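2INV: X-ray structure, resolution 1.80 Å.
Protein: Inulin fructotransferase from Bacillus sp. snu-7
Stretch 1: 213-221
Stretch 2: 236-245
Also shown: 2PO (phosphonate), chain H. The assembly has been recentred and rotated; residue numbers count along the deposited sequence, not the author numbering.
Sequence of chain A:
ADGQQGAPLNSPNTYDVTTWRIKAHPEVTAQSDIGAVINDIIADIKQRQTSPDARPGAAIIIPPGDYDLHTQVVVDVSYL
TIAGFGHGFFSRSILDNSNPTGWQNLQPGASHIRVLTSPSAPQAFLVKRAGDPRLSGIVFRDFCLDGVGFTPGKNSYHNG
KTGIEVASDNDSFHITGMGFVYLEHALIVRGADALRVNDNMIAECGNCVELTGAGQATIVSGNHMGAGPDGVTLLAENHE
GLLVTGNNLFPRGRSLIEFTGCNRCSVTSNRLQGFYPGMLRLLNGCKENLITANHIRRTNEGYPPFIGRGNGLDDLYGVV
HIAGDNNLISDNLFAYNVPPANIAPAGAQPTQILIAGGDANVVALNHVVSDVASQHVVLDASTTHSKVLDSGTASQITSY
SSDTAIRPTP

Stretch 1 213-221: GAGQATIVS
Stretch 2 (236-245) AENHEGLLVT

Two stretches of one chain lie side by side as parallel strands, joined mainly by backbone hydrogen bonds. In the 219-221/243-245 segment, L243 N donates to T218 O (3.0 Å), V220 N to L243 O (2.9 Å) and T245 N to V220 O (3.2 Å). L243 and V220 thus each serve as donor and acceptor, the alternation typical of a parallel pair. The strand axes here approach to 4.8 Å and differ in direction by 6°. The register is constant: A214 faces N238, and each following pair advances by one, through G215-H239 and Q216-E240 to S221-T245, with CA-CA distances of 4.2 to 5.1 Å.

A second ladder covers 215-216 and 239-240. G215 N donates to N238 O (3.2 Å), E240 N to G215 O (3.1 Å), and A217 N makes a weak bond to E240 O (3.1 Å, 126°). Between the ladders both chains leave extended geometry at paired positions: A217 has phi/psi 24/65 and G241 75/18, yet the register survives. A water fills this break, accepting from T218 N (3.0 Å), donating to E240 O (2.9 Å) and hydrogen-bonding H239 ND1 (2.9 Å). T218 (chi1 m) turns OG1 back to donate to Q216 O (3.1 Å) within its own stretch.

At the start, side chains bind the backbone of G213 (phi/psi 74/-80). E237 OE1 accepts from G213 N at 3.0 Å, with chi1 m and chi2 t, while N238 ND2 donates to G213 O at 3.0 Å and 179°, with chi1 m and N238 itself at phi/psi 50/51.

G215 and H239 form the tightest pair, CA-CA 4.2 Å. The imidazole (chi1 -98°, chi2 -111°) lies over the glycine in a CH-pi contact, placing G215 CA 3.4 Å from the centroid of the H239 ring and 6° off its normal. An ideal CB on G215 would sit 1.9 Å from H239 CE1, so the ring occupies the space a side chain would need. T218 OG1 meets the ring edge, 3.6 Å from H239 CE1.

Apolar packing completes the contact. V220 and V244, both chi1 t, share a sheet face, with V220 CB 4.3 Å from V244 CG2; L242 (t, p) brings CD1 to 4.1 Å from V220 CG2. I219 (m, t) and L243 (chi1 -135°, chi2 t) lie on the other face, I219 CG1 being 4.4 Å from L243 CB. S221 and T245, both chi1 p, follow on that face, and T245 OG1 donates to phosphonate O2P at 2.6 Å. Altogether 720 Å² is buried.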

ATOM      1  N   GLY A 213      23.412  -5.279  -7.281  1.00 14.65           N
ATOM      2  CA  GLY A 213      24.464  -5.073  -6.305  1.00 14.28           C
ATOM      3  C   GLY A 213      24.128  -5.705  -4.963  1.00 14.68           C
ATOM      4  O   GLY A 213      24.608  -6.798  -4.625  1.00 14.00           O
ATOM      5  N   ALA A 214      23.310  -5.005  -4.184  1.00 13.97           N
ATOM      6  CA  ALA A 214      22.904  -5.486  -2.867  1.00 14.12           C
ATOM      7  C   ALA A 214      21.876  -4.504  -2.330  1.00 13.98           C
ATOM      8  O   ALA A 214      21.725  -3.402  -2.879  1.00 14.43           O
ATOM      9  CB  ALA A 214      24.106  -5.551  -1.942  1.00 13.90           C
ATOM     10  N   GLY A 215      21.165  -4.890  -1.275  1.00 14.03           N
ATOM     11  CA  GLY A 215      20.167  -3.994  -0.733  1.00 14.47           C
ATOM     12  C   GLY A 215      19.757  -4.250   0.702  1.00 14.21           C
ATOM     13  O   GLY A 215      20.008  -5.312   1.268  1.00 14.39           O
ATOM     14  N   GLN A 216      19.106  -3.248   1.280  1.00 13.46           N
ATOM     15  CA  GLN A 216      18.613  -3.311   2.649  1.00 13.74           C
ATOM     16  C   GLN A 216      17.254  -2.640   2.805  1.00 12.88           C
ATOM     17  O   GLN A 216      16.983  -1.611   2.187  1.00 12.45           O
ATOM     18  CB  GLN A 216      19.597  -2.648   3.610  1.00 15.22           C
ATOM     19  CG  GLN A 216      20.999  -3.223   3.579  1.00 18.83           C
ATOM     20  CD  GLN A 216      21.104  -4.513   4.350  1.00 21.91           C
ATOM     21  OE1 GLN A 216      22.001  -5.328   4.112  1.00 23.77           O
ATOM     22  NE2 GLN A 216      20.173  -4.718   5.276  1.00 22.97           N
ATOM     23  N   ALA A 217      16.426  -3.239   3.658  1.00 13.45           N
ATOM     24  CA  ALA A 217      15.078  -2.773   3.971  1.00 13.72           C
ATOM     25  C   ALA A 217      14.436  -1.915   2.892  1.00 14.13           C
ATOM     26  O   ALA A 217      14.132  -0.741   3.104  1.00 14.90           O
ATOM     27  CB  ALA A 217      15.089  -2.022   5.284  1.00 15.58           C
ATOM     28  N   THR A 218      14.204  -2.528   1.741  1.00 12.74           N
ATOM     29  CA  THR A 218      13.593  -1.856   0.615  1.00 12.16           C
ATOM     30  C   THR A 218      12.143  -2.311   0.520  1.00 12.55           C
ATOM     31  O   THR A 218      11.803  -3.410   0.953  1.00 10.29           O
ATOM     32  CB  THR A 218      14.348  -2.202  -0.682  1.00 12.74           C
ATOM     33  OG1 THR A 218      15.680  -1.673  -0.608  1.00 13.49           O
ATOM     34  CG2 THR A 218      13.638  -1.617  -1.888  1.00 12.51           C
ATOM     35  N   ILE A 219      11.291  -1.457  -0.035  1.00 10.68           N
ATOM     36  CA  ILE A 219       9.881  -1.780  -0.193  1.00 12.15           C
ATOM     37  C   ILE A 219       9.450  -1.572  -1.628  1.00 11.67           C
ATOM     38  O   ILE A 219       9.710  -0.522  -2.218  1.00 11.95           O
ATOM     39  CB  ILE A 219       8.972  -0.895   0.692  1.00 12.22           C
ATOM     40  CG1 ILE A 219       9.242  -1.154   2.177  1.00 13.20           C
ATOM     41  CG2 ILE A 219       7.514  -1.174   0.360  1.00 12.77           C
ATOM     42  CD1 ILE A 219       8.464  -0.242   3.094  1.00 14.16           C
ATOM     43  N   VAL A 220       8.796  -2.584  -2.181  1.00 11.22           N
ATOM     44  CA  VAL A 220       8.293  -2.526  -3.541  1.00 11.52           C
ATOM     45  C   VAL A 220       6.851  -2.998  -3.441  1.00 11.61           C
ATOM     46  O   VAL A 220       6.587  -4.197  -3.362  1.00 10.75           O
ATOM     47  CB  VAL A 220       9.088  -3.461  -4.483  1.00 12.50           C
ATOM     48  CG1 VAL A 220       8.551  -3.350  -5.905  1.00 13.53           C
ATOM     49  CG2 VAL A 220      10.567  -3.102  -4.461  1.00 12.27           C
ATOM     50  N   SER A 221       5.925  -2.044  -3.422  1.00 11.83           N
ATOM     51  CA  SER A 221       4.511  -2.366  -3.296  1.00 13.04           C
ATOM     52  C   SER A 221       3.591  -1.473  -4.119  1.00 12.73           C
ATOM     53  O   SER A 221       4.003  -0.417  -4.604  1.00 12.40           O
ATOM     54  CB  SER A 221       4.099  -2.285  -1.826  1.00 14.88           C
ATOM     55  OG  SER A 221       4.125  -0.957  -1.372  1.00 19.62           O
ATOM     56  N   ALA A 236      15.976  -8.785  -7.762  1.00 11.19           N
ATOM     57  CA  ALA A 236      16.667  -8.353  -6.556  1.00 12.48           C
ATOM     58  C   ALA A 236      17.964  -9.128  -6.350  1.00 12.10           C
ATOM     59  O   ALA A 236      17.970 -10.359  -6.359  1.00 13.94           O
ATOM     60  CB  ALA A 236      15.761  -8.525  -5.361  1.00 12.94           C
ATOM     61  N   GLU A 237      19.062  -8.404  -6.149  1.00 11.88           N
ATOM     62  CA  GLU A 237      20.361  -9.038  -5.965  1.00 11.50           C
ATOM     63  C   GLU A 237      20.951  -8.822  -4.583  1.00 11.27           C
ATOM     64  O   GLU A 237      21.235  -7.693  -4.177  1.00 10.62           O
ATOM     65  CB  GLU A 237      21.352  -8.540  -7.018  1.00 11.51           C
ATOM     66  CG  GLU A 237      20.891  -8.785  -8.453  1.00 11.65           C
ATOM     67  CD  GLU A 237      21.939  -8.388  -9.472  1.00 10.79           C
ATOM     68  OE1 GLU A 237      22.861  -7.618  -9.113  1.00 12.73           O
ATOM     69  OE2 GLU A 237      21.821  -8.810 -10.641  1.00 12.44           O
ATOM     70  N   ASN A 238      21.136  -9.924  -3.865  1.00 11.72           N
ATOM     71  CA  ASN A 238      21.719  -9.893  -2.530  1.00 12.49           C
ATOM     72  C   ASN A 238      21.036  -8.855  -1.650  1.00 13.21           C
ATOM     73  O   ASN A 238      21.688  -8.009  -1.035  1.00 13.63           O
ATOM     74  CB  ASN A 238      23.215  -9.608  -2.646  1.00 13.79           C
ATOM     75  CG  ASN A 238      23.873 -10.456  -3.718  1.00 13.38           C
ATOM     76  OD1 ASN A 238      23.802 -11.689  -3.683  1.00 13.28           O
ATOM     77  ND2 ASN A 238      24.510  -9.800  -4.685  1.00 11.95           N
ATOM     78  N   HIS A 239      19.708  -8.929  -1.619  1.00 12.63           N
ATOM     79  CA  HIS A 239      18.895  -8.033  -0.816  1.00 12.63           C
ATOM     80  C   HIS A 239      18.536  -8.713   0.476  1.00 13.10           C
ATOM     81  O   HIS A 239      18.424  -9.938   0.546  1.00 12.64           O
ATOM     82  CB  HIS A 239      17.612  -7.636  -1.543  1.00 11.49           C
ATOM     83  CG  HIS A 239      17.695  -6.307  -2.222  1.00 12.60           C
ATOM     84  ND1 HIS A 239      16.986  -5.205  -1.797  1.00 12.58           N
ATOM     85  CD2 HIS A 239      18.401  -5.903  -3.306  1.00 13.17           C
ATOM     86  CE1 HIS A 239      17.247  -4.181  -2.591  1.00 11.85           C
ATOM     87  NE2 HIS A 239      18.102  -4.578  -3.514  1.00 12.61           N
ATOM     88  N   GLU A 240      18.343  -7.894   1.494  1.00 13.84           N
ATOM     89  CA  GLU A 240      18.000  -8.362   2.812  1.00 13.35           C
ATOM     90  C   GLU A 240      16.900  -7.430   3.280  1.00 12.46           C
ATOM     91  O   GLU A 240      17.001  -6.219   3.106  1.00 11.86           O
ATOM     92  CB  GLU A 240      19.235  -8.255   3.701  1.00 16.07           C
ATOM     93  CG  GLU A 240      18.974  -8.273   5.194  1.00 17.67           C
ATOM     94  CD  GLU A 240      19.181  -9.636   5.813  1.00 19.10           C
ATOM     95  OE1 GLU A 240      19.898 -10.466   5.213  1.00 19.99           O
ATOM     96  OE2 GLU A 240      18.647  -9.866   6.919  1.00 18.73           O
ATOM     97  N   GLY A 241      15.838  -7.994   3.844  1.00 11.82           N
ATOM     98  CA  GLY A 241      14.730  -7.178   4.314  1.00 11.64           C
ATOM     99  C   GLY A 241      13.821  -6.620   3.228  1.00 11.21           C
ATOM    100  O   GLY A 241      13.058  -5.682   3.480  1.00 12.02           O
ATOM    101  N   LEU A 242      13.878  -7.194   2.029  1.00 11.68           N
ATOM    102  CA  LEU A 242      13.027  -6.727   0.940  1.00 11.60           C
ATOM    103  C   LEU A 242      11.582  -7.149   1.170  1.00 12.00           C
ATOM    104  O   LEU A 242      11.309  -8.308   1.478  1.00 11.17           O
ATOM    105  CB  LEU A 242      13.512  -7.282  -0.401  1.00 11.63           C
ATOM    106  CG  LEU A 242      12.766  -6.866  -1.679  1.00 11.37           C
ATOM    107  CD1 LEU A 242      12.758  -5.349  -1.816  1.00 10.77           C
ATOM    108  CD2 LEU A 242      13.428  -7.497  -2.895  1.00 10.05           C
ATOM    109  N   LEU A 243      10.672  -6.190   1.041  1.00 11.28           N
ATOM    110  CA  LEU A 243       9.251  -6.443   1.209  1.00 12.83           C
ATOM    111  C   LEU A 243       8.627  -6.183  -0.149  1.00 12.06           C
ATOM    112  O   LEU A 243       8.765  -5.095  -0.709  1.00 12.89           O
ATOM    113  CB  LEU A 243       8.645  -5.474   2.224  1.00 13.66           C
ATOM    114  CG  LEU A 243       7.701  -6.012   3.299  1.00 16.87           C
ATOM    115  CD1 LEU A 243       6.887  -4.852   3.849  1.00 13.63           C
ATOM    116  CD2 LEU A 243       6.782  -7.069   2.729  1.00 16.02           C
ATOM    117  N   VAL A 244       7.957  -7.189  -0.687  1.00 11.73           N
ATOM    118  CA  VAL A 244       7.303  -7.036  -1.970  1.00 10.87           C
ATOM    119  C   VAL A 244       5.872  -7.430  -1.653  1.00 10.76           C
ATOM    120  O   VAL A 244       5.584  -8.578  -1.306  1.00 10.11           O
ATOM    121  CB  VAL A 244       7.970  -7.935  -3.014  1.00 10.54           C
ATOM    122  CG1 VAL A 244       7.298  -7.763  -4.363  1.00 12.21           C
ATOM    123  CG2 VAL A 244       9.445  -7.559  -3.120  1.00 10.76           C
ATOM    124  N   THR A 245       4.980  -6.454  -1.770  1.00 11.14           N
ATOM    125  CA  THR A 245       3.594  -6.657  -1.397  1.00 11.18           C
ATOM    126  C   THR A 245       2.595  -5.814  -2.198  1.00 11.11           C
ATOM    127  O   THR A 245       2.905  -4.706  -2.635  1.00 11.11           O
ATOM    128  CB  THR A 245       3.451  -6.307   0.090  1.00 11.55           C
ATOM    129  OG1 THR A 245       3.362  -4.776   0.442  1.00 10.06           O
ATOM    130  CG2 THR A 245       4.343  -6.999   1.043  1.00 12.02           C
TER
HETATM  131  P   2PO H1001      -0.405  -3.955   1.263  1.00 37.47           P
HETATM  132  O1P 2PO H1001      -0.257  -3.162   2.619  1.00 33.28           O
HETATM  133  O2P 2PO H1001       0.933  -3.724   0.439  1.00 33.66           O
HETATM  134  O3P 2PO H1001      -1.673  -3.750   0.504  1.00 33.59           O
HETATM  135  O   HOH W   1      15.843  -4.899   0.849  1.00 14.37           O